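Local coordinates for protein leucine aminopeptidase 1 (Caenorhabditis elegans, PDB 2HC9) that releases N-terminal amino acids, preferably leucine, from peptides with the help of two zinc ions per subunit, and probably acts as a digestive enzyme, at residues A[2-7]-A[165-170]; A[88-93]-A[124-129]; A[96-101]-A[130-135]. The protein carries 1 engineered substitution. One frame throughout, in Å; residues are numbered along the deposited sequence. Where two conformers were deposited one is given.

Interaction 1: A[2-7]-A[165-170]; sequences TQVLVR and DLSESV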
loop_
_atom_site.group_PDB
_atom_site.type_symbol
_atom_site.label_atom_id
_atom_site.label_comp_id
_atom_site.label_asym_id
_atom_site.label_seq_id
_atom_site.Cartn_x
_atom_site.Cartn_y
_atom_site.Cartn_z
ATOM N N THR A 2 29.425 -17.363 -29.973
ATOM C CA THR A 2 30.781 -16.860 -29.589
ATOM C C THR A 2 31.517 -17.966 -28.853
ATOM O O THR A 2 30.956 -18.611 -27.955
ATOM C CB THR A 2 30.638 -15.564 -28.727
ATOM O OG1 THR A 2 30.248 -14.488 -29.580
ATOM C CG2 THR A 2 31.951 -15.177 -27.979
ATOM N N GLN A 3 32.769 -18.194 -29.228
ATOM C CA GLN A 3 33.568 -19.223 -28.585
ATOM C C GLN A 3 34.648 -18.600 -27.716
ATOM O O GLN A 3 35.287 -17.611 -28.103
ATOM C CB GLN A 3 34.223 -20.124 -29.633
ATOM C CG GLN A 3 33.236 -20.752 -30.598
ATOM C CD GLN A 3 32.419 -21.831 -29.947
ATOM O OE1 GLN A 3 32.965 -22.784 -29.400
ATOM N NE2 GLN A 3 31.097 -21.687 -29.991
ATOM N N VAL A 4 34.865 -19.204 -26.551
ATOM C CA VAL A 4 35.842 -18.701 -25.591
ATOM C C VAL A 4 36.898 -19.770 -25.334
ATOM O O VAL A 4 36.585 -20.876 -24.927
ATOM C CB VAL A 4 35.171 -18.256 -24.255
ATOM C CG1 VAL A 4 36.235 -17.890 -23.222
ATOM C CG2 VAL A 4 34.256 -17.079 -24.487
ATOM N N LEU A 5 38.154 -19.441 -25.619
ATOM C CA LEU A 5 39.257 -20.368 -25.363
ATOM C C LEU A 5 40.204 -19.677 -24.408
ATOM O O LEU A 5 40.518 -18.495 -24.585
ATOM C CB LEU A 5 40.032 -20.664 -26.673
ATOM C CG LEU A 5 41.249 -21.592 -26.496
ATOM C CD1 LEU A 5 40.790 -23.011 -26.112
ATOM C CD2 LEU A 5 42.076 -21.639 -27.802
ATOM N N VAL A 6 40.646 -20.410 -23.400
ATOM C CA VAL A 6 41.623 -19.910 -22.460
ATOM C C VAL A 6 42.964 -20.573 -22.813
ATOM O O VAL A 6 43.039 -21.804 -22.952
ATOM C CB VAL A 6 41.238 -20.248 -20.989
ATOM C CG1 VAL A 6 42.293 -19.687 -20.017
ATOM C CG2 VAL A 6 39.839 -19.695 -20.656
ATOM N N ARG A 7 44.001 -19.753 -22.969
ATOM C CA ARG A 7 45.340 -20.276 -23.303
ATOM C C ARG A 7 46.377 -19.897 -22.272
ATOM O O ARG A 7 46.296 -18.856 -21.609
ATOM C CB ARG A 7 45.797 -19.766 -24.677
ATOM C CG ARG A 7 44.855 -20.161 -25.823
ATOM C CD ARG A 7 45.356 -19.740 -27.211
ATOM N NE ARG A 7 45.489 -18.295 -27.373
ATOM C CZ ARG A 7 45.603 -17.696 -28.559
ATOM N NH1 ARG A 7 45.600 -18.430 -29.672
ATOM N NH2 ARG A 7 45.756 -16.383 -28.643
ATOM N N ASP A 165 36.772 -25.054 -19.959
ATOM C CA ASP A 165 35.571 -25.777 -19.543
ATOM C C ASP A 165 34.804 -25.001 -18.477
ATOM O O ASP A 165 33.564 -24.992 -18.478
ATOM C CB ASP A 165 35.948 -27.139 -18.989
ATOM C CG ASP A 165 36.314 -28.142 -20.084
ATOM O OD1 ASP A 165 35.879 -27.966 -21.238
ATOM O OD2 ASP A 165 37.021 -29.109 -19.769
ATOM N N LEU A 166 35.531 -24.370 -17.563
ATOM C CA LEU A 166 34.865 -23.554 -16.547
ATOM C C LEU A 166 34.166 -22.350 -17.190
ATOM O O LEU A 166 33.012 -22.046 -16.860
ATOM C CB LEU A 166 35.871 -23.068 -15.500
ATOM C CG LEU A 166 35.266 -22.119 -14.445
ATOM C CD1 LEU A 166 34.197 -22.858 -13.618
ATOM C CD2 LEU A 166 36.386 -21.562 -13.562
ATOM N N SER A 167 34.854 -21.682 -18.114
ATOM C CA SER A 167 34.235 -20.599 -18.875
ATOM C C SER A 167 32.939 -21.048 -19.533
ATOM O O SER A 167 31.948 -20.322 -19.516
ATOM C CB SER A 167 35.189 -20.048 -19.941
ATOM O OG SER A 167 36.330 -19.450 -19.346
ATOM N N GLU A 168 32.955 -22.232 -20.135
ATOM C CA GLU A 168 31.746 -22.776 -20.759
ATOM C C GLU A 168 30.671 -23.042 -19.712
ATOM O O GLU A 168 29.507 -22.727 -19.924
ATOM C CB GLU A 168 32.075 -24.049 -21.561
ATOM C CG GLU A 168 30.837 -24.816 -22.090
ATOM C CD GLU A 168 30.082 -24.108 -23.236
ATOM O OE1 GLU A 168 30.358 -22.945 -23.578
ATOM O OE2 GLU A 168 29.165 -24.735 -23.802
ATOM N N SER A 169 31.057 -23.604 -18.569
ATOM C CA SER A 169 30.055 -23.944 -17.543
ATOM C C SER A 169 29.404 -22.656 -17.017
ATOM O O SER A 169 28.181 -22.610 -16.808
ATOM C CB SER A 169 30.710 -24.724 -16.405
ATOM O OG SER A 169 30.797 -26.106 -16.723
ATOM N N VAL A 170 30.223 -21.622 -16.828
ATOM C CA VAL A 170 29.755 -20.291 -16.403
ATOM C C VAL A 170 28.771 -19.727 -17.426
ATOM O O VAL A 170 27.629 -19.344 -17.080
ATOM C CB VAL A 170 30.949 -19.306 -16.142
ATOM C CG1 VAL A 170 30.447 -17.855 -15.977
ATOM C CG2 VAL A 170 31.739 -19.766 -14.870
#

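Interaction 2: A[88-93]-A[124-129]; sequences TNAHSI and VAAIAR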
loop_
_atom_site.group_PDB
_atom_site.type_symbol
_atom_site.label_atom_id
_atom_site.label_comp_id
_atom_site.label_asym_id
_atom_site.label_seq_id
_atom_site.Cartn_x
_atom_site.Cartn_y
_atom_site.Cartn_z
ATOM N N THR A 88 41.091 -11.602 -4.720
ATOM C CA THR A 88 41.211 -11.553 -6.195
ATOM C C THR A 88 40.619 -10.282 -6.782
ATOM O O THR A 88 40.975 -9.893 -7.898
ATOM C CB THR A 88 40.500 -12.745 -6.867
ATOM O OG1 THR A 88 39.083 -12.555 -6.772
ATOM C CG2 THR A 88 40.873 -14.082 -6.225
ATOM N N ASN A 89 39.671 -9.664 -6.061
ATOM C CA ASN A 89 38.914 -8.493 -6.589
ATOM C C ASN A 89 38.275 -8.780 -7.964
ATOM O O ASN A 89 38.144 -7.894 -8.809
ATOM C CB ASN A 89 39.806 -7.246 -6.677
ATOM C CG ASN A 89 40.056 -6.607 -5.327
ATOM O OD1 ASN A 89 41.188 -6.249 -4.997
ATOM N ND2 ASN A 89 39.008 -6.485 -4.530
ATOM N N ALA A 90 37.883 -10.030 -8.185
ATOM C CA ALA A 90 37.426 -10.434 -9.522
ATOM C C ALA A 90 36.189 -9.676 -9.944
ATOM O O ALA A 90 36.033 -9.370 -11.121
ATOM C CB ALA A 90 37.204 -11.931 -9.591
ATOM N N HIS A 91 35.315 -9.324 -8.984
ATOM C CA HIS A 91 34.143 -8.503 -9.323
ATOM C C HIS A 91 34.461 -7.190 -10.019
ATOM O O HIS A 91 33.642 -6.721 -10.811
ATOM C CB HIS A 91 33.248 -8.264 -8.108
ATOM C CG HIS A 91 32.794 -9.528 -7.478
ATOM N ND1 HIS A 91 33.612 -10.269 -6.654
ATOM C CD2 HIS A 91 31.646 -10.235 -7.608
ATOM C CE1 HIS A 91 32.972 -11.353 -6.264
ATOM N NE2 HIS A 91 31.781 -11.361 -6.829
ATOM N N SER A 92 35.629 -6.607 -9.725
ATOM C CA SER A 92 36.068 -5.368 -10.369
ATOM C C SER A 92 36.260 -5.546 -11.870
ATOM O O SER A 92 36.003 -4.627 -12.650
ATOM C CB SER A 92 37.382 -4.857 -9.759
ATOM O OG SER A 92 37.224 -4.499 -8.399
ATOM N N ILE A 93 36.751 -6.721 -12.272
ATOM C CA ILE A 93 36.864 -7.020 -13.729
ATOM C C ILE A 93 35.481 -7.001 -14.368
ATOM O O ILE A 93 35.252 -6.312 -15.344
ATOM C CB ILE A 93 37.528 -8.382 -13.999
ATOM C CG1 ILE A 93 38.981 -8.354 -13.479
ATOM C CG2 ILE A 93 37.461 -8.727 -15.522
ATOM C CD1 ILE A 93 39.643 -9.724 -13.492
ATOM N N VAL A 124 39.492 -15.300 -14.892
ATOM C CA VAL A 124 38.973 -15.937 -16.112
ATOM C C VAL A 124 37.425 -16.027 -16.073
ATOM O O VAL A 124 36.752 -15.646 -17.030
ATOM C CB VAL A 124 39.622 -17.318 -16.345
ATOM C CG1 VAL A 124 38.876 -18.098 -17.458
ATOM C CG2 VAL A 124 41.096 -17.136 -16.696
ATOM N N ALA A 125 36.885 -16.495 -14.947
ATOM C CA ALA A 125 35.435 -16.668 -14.828
ATOM C C ALA A 125 34.741 -15.317 -15.019
ATOM O O ALA A 125 33.735 -15.216 -15.744
ATOM C CB ALA A 125 35.083 -17.249 -13.473
ATOM N N ALA A 126 35.276 -14.281 -14.365
ATOM C CA ALA A 126 34.691 -12.940 -14.467
ATOM C C ALA A 126 34.639 -12.475 -15.923
ATOM O O ALA A 126 33.647 -11.864 -16.333
ATOM C CB ALA A 126 35.476 -11.925 -13.621
ATOM N N ILE A 127 35.703 -12.738 -16.698
ATOM C CA ILE A 127 35.688 -12.354 -18.137
ATOM C C ILE A 127 34.649 -13.172 -18.912
ATOM O O ILE A 127 33.870 -12.626 -19.712
ATOM C CB ILE A 127 37.095 -12.523 -18.790
ATOM C CG1 ILE A 127 38.121 -11.556 -18.180
ATOM C CG2 ILE A 127 37.032 -12.354 -20.317
ATOM C CD1 ILE A 127 39.599 -11.896 -18.531
ATOM N N ALA A 128 34.642 -14.485 -18.675
ATOM C CA ALA A 128 33.695 -15.385 -19.326
ATOM C C ALA A 128 32.246 -14.935 -19.137
ATOM O O ALA A 128 31.455 -14.991 -20.077
ATOM C CB ALA A 128 33.883 -16.819 -18.797
ATOM N N ARG A 129 31.907 -14.458 -17.934
ATOM C CA ARG A 129 30.505 -14.073 -17.600
ATOM C C ARG A 129 29.999 -12.950 -18.510
ATOM O O ARG A 129 28.783 -12.766 -18.639
ATOM C CB ARG A 129 30.348 -13.556 -16.137
ATOM C CG ARG A 129 30.908 -14.426 -15.010
ATOM C CD ARG A 129 30.814 -13.748 -13.603
ATOM N NE ARG A 129 31.710 -14.363 -12.594
ATOM C CZ ARG A 129 31.510 -15.580 -12.071
ATOM N NH1 ARG A 129 32.363 -16.085 -11.171
ATOM N NH2 ARG A 129 30.459 -16.309 -12.453
#

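Interaction 3: A[96-101]-A[130-135]; sequences ELKPIN and TFCKFS. With SO4 (sulfate ion), chain E.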
loop_
_atom_site.group_PDB
_atom_site.type_symbol
_atom_site.label_atom_id
_atom_site.label_comp_id
_atom_site.label_asym_id
_atom_site.label_seq_id
_atom_site.Cartn_x
_atom_site.Cartn_y
_atom_site.Cartn_z
ATOM N N GLU A 96 33.999 -3.422 -14.783
ATOM C CA GLU A 96 34.617 -2.593 -15.816
ATOM C C GLU A 96 34.393 -3.151 -17.218
ATOM O O GLU A 96 34.313 -2.399 -18.189
ATOM C CB GLU A 96 36.136 -2.460 -15.564
ATOM C CG GLU A 96 36.506 -1.761 -14.238
ATOM C CD GLU A 96 35.932 -0.348 -14.066
ATOM O OE1 GLU A 96 35.456 0.266 -15.033
ATOM O OE2 GLU A 96 35.998 0.169 -12.928
ATOM N N LEU A 97 34.294 -4.472 -17.313
ATOM C CA LEU A 97 34.232 -5.139 -18.617
ATOM C C LEU A 97 32.793 -5.257 -19.150
ATOM O O LEU A 97 32.549 -5.093 -20.342
ATOM C CB LEU A 97 34.895 -6.516 -18.542
ATOM C CG LEU A 97 34.897 -7.417 -19.800
ATOM C CD1 LEU A 97 35.566 -6.732 -21.008
ATOM C CD2 LEU A 97 35.534 -8.784 -19.505
ATOM N N LYS A 98 31.843 -5.565 -18.270
ATOM C CA LYS A 98 30.461 -5.807 -18.715
ATOM C C LYS A 98 29.897 -4.696 -19.598
ATOM O O LYS A 98 29.206 -4.999 -20.572
ATOM C CB LYS A 98 29.536 -6.117 -17.510
ATOM C CG LYS A 98 28.134 -6.579 -17.859
ATOM C CD LYS A 98 28.157 -7.914 -18.604
ATOM C CE LYS A 98 26.765 -8.268 -19.115
ATOM N NZ LYS A 98 26.513 -7.535 -20.359
ATOM N N PRO A 99 30.192 -3.407 -19.296
ATOM C CA PRO A 99 29.719 -2.341 -20.189
ATOM C C PRO A 99 30.325 -2.279 -21.577
ATOM O O PRO A 99 29.753 -1.624 -22.456
ATOM C CB PRO A 99 30.125 -1.050 -19.443
ATOM C CG PRO A 99 30.260 -1.470 -18.021
ATOM C CD PRO A 99 30.868 -2.822 -18.115
ATOM N N ILE A 100 31.498 -2.880 -21.770
ATOM C CA ILE A 100 32.184 -2.721 -23.040
ATOM C C ILE A 100 31.406 -3.361 -24.184
ATOM O O ILE A 100 30.978 -4.507 -24.095
ATOM C CB ILE A 100 33.621 -3.244 -22.993
ATOM C CG1 ILE A 100 34.448 -2.401 -22.014
ATOM C CG2 ILE A 100 34.255 -3.240 -24.408
ATOM C CD1 ILE A 100 35.843 -2.989 -21.774
ATOM N N ASN A 101 31.243 -2.594 -25.259
ATOM C CA ASN A 101 30.733 -3.122 -26.522
ATOM C C ASN A 101 31.800 -3.145 -27.599
ATOM O O ASN A 101 32.686 -2.282 -27.617
ATOM C CB ASN A 101 29.529 -2.306 -26.963
ATOM C CG ASN A 101 28.375 -2.418 -25.984
ATOM O OD1 ASN A 101 28.121 -3.482 -25.417
ATOM N ND2 ASN A 101 27.691 -1.302 -25.754
ATOM N N THR A 130 30.909 -12.155 -19.085
ATOM C CA THR A 130 30.488 -10.988 -19.866
ATOM C C THR A 130 30.158 -11.363 -21.312
ATOM O O THR A 130 29.727 -10.511 -22.077
ATOM C CB THR A 130 31.568 -9.877 -19.903
ATOM O OG1 THR A 130 32.704 -10.336 -20.662
ATOM C CG2 THR A 130 31.971 -9.430 -18.455
ATOM N N PHE A 131 30.403 -12.623 -21.692
ATOM C CA PHE A 131 30.049 -13.100 -23.034
ATOM C C PHE A 131 28.709 -13.816 -23.007
ATOM O O PHE A 131 28.641 -15.049 -22.885
ATOM C CB PHE A 131 31.195 -13.911 -23.671
ATOM C CG PHE A 131 32.354 -13.020 -24.063
ATOM C CD1 PHE A 131 32.288 -12.263 -25.225
ATOM C CD2 PHE A 131 33.411 -12.836 -23.203
ATOM C CE1 PHE A 131 33.311 -11.379 -25.560
ATOM C CE2 PHE A 131 34.451 -11.954 -23.524
ATOM C CZ PHE A 131 34.400 -11.230 -24.698
ATOM N N CYS A 132 27.641 -13.017 -23.022
ATOM C CA CYS A 132 26.296 -13.568 -22.780
ATOM C C CYS A 132 25.852 -14.327 -24.026
ATOM O O CYS A 132 25.753 -13.749 -25.110
ATOM C CB CYS A 132 25.306 -12.428 -22.467
ATOM S SG CYS A 132 25.869 -11.371 -21.117
ATOM N N LYS A 133 25.581 -15.616 -23.876
ATOM C CA LYS A 133 25.166 -16.442 -25.017
ATOM C C LYS A 133 23.801 -16.023 -25.529
ATOM O O LYS A 133 23.562 -16.015 -26.738
ATOM C CB LYS A 133 25.140 -17.930 -24.632
ATOM C CG LYS A 133 26.523 -18.517 -24.428
ATOM C CD LYS A 133 26.462 -20.033 -24.329
ATOM C CE LYS A 133 27.885 -20.623 -24.280
ATOM N NZ LYS A 133 27.788 -22.094 -24.587
ATOM N N PHE A 134 22.885 -15.692 -24.619
ATOM C CA PHE A 134 21.491 -15.659 -25.018
ATOM C C PHE A 134 21.032 -14.312 -25.587
ATOM O O PHE A 134 21.137 -13.279 -24.923
ATOM C CB PHE A 134 20.552 -16.094 -23.883
ATOM C CG PHE A 134 19.140 -16.288 -24.363
ATOM C CD1 PHE A 134 18.779 -17.476 -24.996
ATOM C CD2 PHE A 134 18.208 -15.262 -24.264
ATOM C CE1 PHE A 134 17.475 -17.653 -25.491
ATOM C CE2 PHE A 134 16.902 -15.435 -24.780
ATOM C CZ PHE A 134 16.560 -16.637 -25.368
ATOM N N SER A 135 20.498 -14.326 -26.809
ATOM C CA SER A 135 19.816 -13.126 -27.345
ATOM C C SER A 135 18.773 -13.552 -28.359
ATOM O O SER A 135 18.982 -14.496 -29.115
ATOM C CB SER A 135 20.808 -12.166 -28.025
ATOM O OG SER A 135 20.101 -11.053 -28.568
HETATM S S SO4 E . 24.157 -7.480 -22.972
HETATM O O1 SO4 E . 25.610 -7.600 -23.131
HETATM O O2 SO4 E . 23.472 -8.273 -23.995
HETATM O O3 SO4 E . 23.807 -7.937 -21.613
HETATM O O4 SO4 E . 23.704 -6.099 -23.140
HETATM O O HOH W 1 28.877 -7.967 -21.937
#

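Interaction 1: A[2-7]-A[165-170]
V4 and V6 reach from one face of strand 3-8 toward S167 on helix 157-178, and these three side chains carry the whole contact. The strand is the outermost on its side of the six-stranded sheet in the N-terminal domain and runs parallel to strand 145-151. The helix is the long one that, as in other M17 aminopeptidases, joins this domain to the catalytic domain.

The meetings across the contact are van der Waals ones. V4 CG1 lies 4.1 Å from S167 CB, and V6 CG2 approaches S167 OG at 3.8 Å. Different branches of the two valines do the touching, although both have the same rotamer: V4 uses the methyl anti to its backbone N (chi1 173°), V6 the one anti to its carbonyl carbon. S167 meets V4 with CB and, slightly farther off, OG, and V6 with OG. V124 and A128 of helix 120-128 also pack on it, and V6 touches V124 as well.

Polar bonds run alongside these van der Waals contacts. S167 OG is turned back along its own helix and is hydrogen-bonded to L163 O. V6 N donates to T164 OG1, and R171 NH1 donates to T2 O, so the same helix also holds the strand backbone at two points.

Because S167 OG is already bonded to L163 O, this buried oxygen can lie against the methyls of V4 and V6 without seeking a partner in the strand, while T164 and R171, on neighbouring turns, take up V6 N and T2 O.

Interaction 2: A[88-93]-A[124-129]
A126 of helix 120-128 packs its methyl group against A90 and I93 of helix 90-97, a helix-helix contact within the alpha/beta, macro-type N-terminal domain of the M17 aminopeptidase. The residues A90 and I93 lie one turn apart, and A126 CB meets both.

This is the tight part. Two alanines face each other across the contact, which allows the backbones to come close: A90 CA and A126 CA are 6.2 Å apart. The closest approach is made by a main-chain atom, with A90 O 3.6 Å from A126 CB, whereas the two alanine methyls stand 4.4 Å apart. On the next turn I93 CB lies 4.1 Å from A126 CB. The branch methyl of I93, CG2, is anti to its backbone N (chi1 -64° for CG1) and in this position meets I127 CG1 at 3.9 Å, the two isoleucines passing each other at a slant. All four residues are buried, and I93 also rests on V77 of strand 72-77 and on H123.

The looser side is polar. The CB of H91 points away from helix 120-128 while the ring swings back part of the way, its NE2 stopping 6.4 Å from R129 NH1, too far for a contact; both residues are partly exposed. Each looks instead to other parts of the chain: H91 packs on L399, and R129 forms a salt bridge with D398 and a hydrogen bond to T469 O.

Ahead of the helix, T88 is bonded at both its carbonyl and its hydroxyl. Its carbonyl oxygen accepts from H123 NE2 of helix 120-128, and its side chain closes an ST turn in which A90 N donates to T88 OG1 at 3.1 Å, bent to 140°.

Interaction 3: A[96-101]-A[130-135]
T130 fits against L97 and K98, which meet it with quite different parts of their side chains. L97 crosses it at about a right angle, its CD2 methyl coming to 3.4 Å from T130 OG1 and touching T130 CG2 as well. That hydroxyl lies between the backbone N and the carbonyl carbon (chi1 68°) and is hydrogen-bonded to I127 O.

K98 runs past T130 in the opposite direction. Its CD brushes T130 CG2 at 4.1 Å, its CE meets C132 SG at 3.8 Å, and the bends at chi2 and chi4 carry the amine out to a sulfate ion, probably from the crystallisation liquor. K98 NZ donates to sulfate O3 at 3.0 Å and, weakly, to O1; it also donates to a water that lies 2.7 Å from T130 O. An alanine here removes the ammonium group, which would probably leave the sulfate held less firmly, the bridging water without its donor, and T130 CG2 and C132 SG without the lysine chain that lies along them.

The segment 97-100 forms a type I beta turn, closed by I100 N to L97 O, that takes the chain out of helix 90-97 beside the loop following helix 120-128.

Helix 120-128 and the loop after it tie the three contacts together. Interaction 1 meets interaction 2 where S167 OG lies 3.4 Å from V124 CG1, their centres being 13 Å apart. Interactions 2 and 3 share helix 90-97, their centres 12 Å apart, and touch where L97 CD2 approaches I127 CA at 3.8 Å. Interaction 3 returns to interaction 1 through a salt bridge, E168 OE1 to K133 NZ at 2.9 Å. Along the chain, interactions 2 and 3 both fall inside the long loop closed by interaction 1. All three lie away from the zinc and bicarbonate sites, and the sulfate of interaction 3 is a separate anion.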